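Local coordinates for putative transcriptional regulator, sugar-binding family (Arthrobacter aurescens, PDB 3NZE), which probably acts as a SorC-family transcriptional regulator that binds DNA and whose sugar-binding domain, the part crystallised here, is likely to sense a carbohydrate effector, at residues Ala66-Ser69 against Ala70-Arg73; Ser234-Asn237 against Gly238-Gly241. All coordinates share one frame; numbering follows the deposited sequence.

Contact 1 of 2, residues Ala66-Ser69 against Ala70-Arg73; sequences ATLS and AVSR
Helix 66-73, the crossover helix of the beta-alpha-beta unit between parallel strands 59-62 and 84-87, is held along its length by i+4 to i bonds from the N-H groups of A70-R73 to the carbonyls of A66-S69. V71 N gives the straightest of them to T67 O, 3.0 Å long and with an N-H...O angle of 170°. S72 N reaches L68 O at 2.8 Å, while R73 N meets S69 O at 3.2 Å and a more bent 139°. That last carbonyl has a second donor: S72 OG, placed between its own backbone N and carbonyl carbon (chi1 71°), turns back along the helix and gives its proton to S69 O at 2.6 Å. An alanine here would remove the hydroxyl and would probably leave S69 O without its short second bond and R108 without this hydrogen-bond mate. On the apolar side L68 and V71 run alongside each other, L68 CD1 4.2 Å from V71 CB. Two helices cover the segment: helix 35-50 packs L39 and A43 on A70 and I50 on V71, while helix 99-113 sets F109 on L68, and Y101 and I105 on S69, with R108 bonded to S72 OG.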
loop_
_atom_site.group_PDB
_atom_site.type_symbol
_atom_site.label_atom_id
_atom_site.label_comp_id
_atom_site.label_asym_id
_atom_site.label_seq_id
_atom_site.Cartn_x
_atom_site.Cartn_y
_atom_site.Cartn_z
ATOM N N ALA A 66 4.683 -0.311 -7.095
ATOM C CA ALA A 66 5.265 0.801 -7.835
ATOM C C ALA A 66 5.321 2.067 -6.971
ATOM O O ALA A 66 6.310 2.783 -6.974
ATOM C CB ALA A 66 4.487 1.056 -9.123
ATOM N N THR A 67 4.270 2.309 -6.200
ATOM C CA THR A 67 4.267 3.485 -5.346
ATOM C C THR A 67 5.353 3.380 -4.285
ATOM O O THR A 67 6.131 4.302 -4.089
ATOM C CB THR A 67 2.898 3.705 -4.698
ATOM O OG1 THR A 67 1.936 3.914 -5.738
ATOM C CG2 THR A 67 2.932 4.948 -3.776
ATOM N N LEU A 68 5.409 2.245 -3.604
ATOM C CA LEU A 68 6.393 2.079 -2.547
ATOM C C LEU A 68 7.832 2.087 -3.076
ATOM O O LEU A 68 8.766 2.481 -2.371
ATOM C CB LEU A 68 6.096 0.813 -1.748
ATOM C CG LEU A 68 5.491 1.107 -0.376
ATOM C CD1 LEU A 68 6.564 1.795 0.465
ATOM C CD2 LEU A 68 4.241 1.985 -0.492
ATOM N N SER A 69 8.010 1.676 -4.323
ATOM C CA SER A 69 9.336 1.744 -4.924
ATOM C C SER A 69 9.780 3.202 -4.983
ATOM O O SER A 69 10.890 3.541 -4.574
ATOM C CB SER A 69 9.327 1.154 -6.327
ATOM O OG SER A 69 10.653 0.987 -6.789
ATOM N N ALA A 70 8.900 4.062 -5.491
ATOM C CA ALA A 70 9.202 5.494 -5.558
ATOM C C ALA A 70 9.488 6.056 -4.169
ATOM O O ALA A 70 10.455 6.792 -3.974
ATOM C CB ALA A 70 8.076 6.247 -6.237
ATOM N N VAL A 71 8.646 5.714 -3.198
ATOM C CA VAL A 71 8.876 6.126 -1.822
ATOM C C VAL A 71 10.259 5.696 -1.326
ATOM O O VAL A 71 10.989 6.488 -0.719
ATOM C CB VAL A 71 7.785 5.557 -0.904
ATOM C CG1 VAL A 71 8.104 5.802 0.576
ATOM C CG2 VAL A 71 6.436 6.149 -1.283
ATOM N N SER A 72 10.634 4.449 -1.604
ATOM C CA SER A 72 11.888 3.927 -1.088
ATOM C C SER A 72 13.090 4.688 -1.631
ATOM O O SER A 72 14.129 4.749 -0.986
ATOM C CB SER A 72 12.028 2.437 -1.398
ATOM O OG SER A 72 12.256 2.213 -2.782
ATOM N N ARG A 73 12.949 5.261 -2.820
ATOM C CA ARG A 73 14.041 6.020 -3.418
ATOM C C ARG A 73 14.259 7.377 -2.756
ATOM O O ARG A 73 15.309 7.990 -2.932
ATOM C CB ARG A 73 13.819 6.198 -4.920
ATOM C CG ARG A 73 13.924 4.908 -5.701
ATOM C CD ARG A 73 13.841 5.161 -7.189
ATOM N NE ARG A 73 13.729 3.913 -7.933
ATOM C CZ ARG A 73 14.763 3.169 -8.313
ATOM N NH1 ARG A 73 14.555 2.046 -8.987
ATOM N NH2 ARG A 73 16.002 3.544 -8.020
#

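Contact 2 of 2, residues Ser234-Asn237 against Gly238-Gly241; sequences SKIN and GLQG
The backbone turns from K235 into helix 236-244 through one weak bond, G238 N to K235 O at 3.3 Å, which leads into i+4 to i bonds from Q240 N to I236 O, 2.9 Å, and from G241 N to N237 O, 3.2 Å. K235 is the N-cap of this helix, which makes the crossover of a beta-alpha-beta unit from strand 225-230 to the parallel strand 250-254. At the cap S160 adds its hydroxyl, hydrogen-bonded to G238 N and weakly to K235 O.

The side chains divide into an apolar and a polar pair. I236 and L239, both buried, cross at a slant and meet through their methyls, I236 CD1 to L239 CD2 at 3.9 Å. L239 also meets L251 and L253 of strand 250-254, and helix 255-261 covers I236 with S257 and R260. Q240 has CG anti to its carbonyl carbon (chi1 -82°), which brings Q240 CG to 3.5 Å from I236 O, the same oxygen that its backbone N bonds. From there the extended chain carries the amide past I236, bringing Q240 OE1 within 3.8 Å of I236 CG2. The amides of N237 and Q240 are turned only 12° apart, and their two oxygens, N237 OD1 and Q240 OE1, both acceptors, face each other at 3.5 Å.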
loop_
_atom_site.group_PDB
_atom_site.type_symbol
_atom_site.label_atom_id
_atom_site.label_comp_id
_atom_site.label_asym_id
_atom_site.label_seq_id
_atom_site.Cartn_x
_atom_site.Cartn_y
_atom_site.Cartn_z
ATOM N N SER A 234 -7.059 9.412 -11.381
ATOM C CA SER A 234 -7.909 8.436 -12.050
ATOM C C SER A 234 -7.996 7.125 -11.265
ATOM O O SER A 234 -8.655 6.178 -11.697
ATOM C CB SER A 234 -7.411 8.173 -13.471
ATOM O OG SER A 234 -6.163 7.508 -13.446
ATOM N N LYS A 235 -7.330 7.075 -10.114
ATOM C CA LYS A 235 -7.356 5.898 -9.247
ATOM C C LYS A 235 -8.112 6.156 -7.935
ATOM O O LYS A 235 -7.917 5.458 -6.929
ATOM C CB LYS A 235 -5.933 5.444 -8.935
ATOM C CG LYS A 235 -5.157 4.983 -10.163
ATOM C CD LYS A 235 -3.780 4.462 -9.781
ATOM C CE LYS A 235 -2.933 4.191 -11.016
ATOM N NZ LYS A 235 -1.566 3.717 -10.663
ATOM N N ILE A 236 -8.980 7.159 -7.949
ATOM C CA ILE A 236 -9.645 7.583 -6.723
ATOM C C ILE A 236 -10.636 6.551 -6.178
ATOM O O ILE A 236 -10.916 6.528 -4.980
ATOM C CB ILE A 236 -10.323 8.961 -6.893
ATOM C CG1 ILE A 236 -10.019 9.838 -5.680
ATOM C CG2 ILE A 236 -11.820 8.810 -7.111
ATOM C CD1 ILE A 236 -8.531 9.942 -5.384
ATOM N N ASN A 237 -11.155 5.687 -7.046
ATOM C CA ASN A 237 -12.087 4.653 -6.598
ATOM C C ASN A 237 -11.478 3.735 -5.547
ATOM O O ASN A 237 -12.128 3.386 -4.557
ATOM C CB ASN A 237 -12.608 3.837 -7.782
ATOM C CG ASN A 237 -13.756 4.520 -8.490
ATOM O OD1 ASN A 237 -14.531 5.253 -7.869
ATOM N ND2 ASN A 237 -13.878 4.285 -9.793
ATOM N N GLY A 238 -10.221 3.362 -5.766
ATOM C CA GLY A 238 -9.499 2.504 -4.848
ATOM C C GLY A 238 -9.288 3.201 -3.517
ATOM O O GLY A 238 -9.478 2.613 -2.453
ATOM N N LEU A 239 -8.878 4.466 -3.573
ATOM C CA LEU A 239 -8.635 5.207 -2.346
ATOM C C LEU A 239 -9.912 5.353 -1.537
ATOM O O LEU A 239 -9.893 5.220 -0.315
ATOM C CB LEU A 239 -8.050 6.591 -2.643
ATOM C CG LEU A 239 -7.804 7.454 -1.403
ATOM C CD1 LEU A 239 -6.839 6.785 -0.444
ATOM C CD2 LEU A 239 -7.287 8.826 -1.806
ATOM N N GLN A 240 -11.015 5.654 -2.213
ATOM C CA GLN A 240 -12.292 5.806 -1.518
ATOM C C GLN A 240 -12.641 4.559 -0.716
ATOM O O GLN A 240 -13.088 4.651 0.437
ATOM C CB GLN A 240 -13.419 6.116 -2.505
ATOM C CG GLN A 240 -13.506 7.577 -2.907
ATOM C CD GLN A 240 -14.639 7.841 -3.884
ATOM O OE1 GLN A 240 -14.657 7.308 -4.995
ATOM N NE2 GLN A 240 -15.593 8.666 -3.471
ATOM N N GLY A 241 -12.450 3.403 -1.343
ATOM C CA GLY A 241 -12.705 2.130 -0.697
ATOM C C GLY A 241 -11.774 1.888 0.478
ATOM O O GLY A 241 -12.203 1.380 1.519
#

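In the fold
Contacts 1 and 2 lie on different helices of one alpha/beta domain, each the crossover of its own parallel beta-alpha-beta unit. Their centres are 19 Å apart and their nearest atoms about 6 Å, without touching. Both are partly buried, with four buried residues each, but contact 1 sits nearer the middle of the chain, its centre about 10 Å from the chain centre against 13 Å. Contact 1 spans helix 66-73, where a serine hydroxyl shares a carbonyl with a backbone N-H on the side facing helix 99-113, while helix 35-50 covers A70 and V71. Contact 2 is a helix start, with a weak first bond, a methyl contact facing strand 250-254 and helix 255-261, and a partly exposed pair of amides.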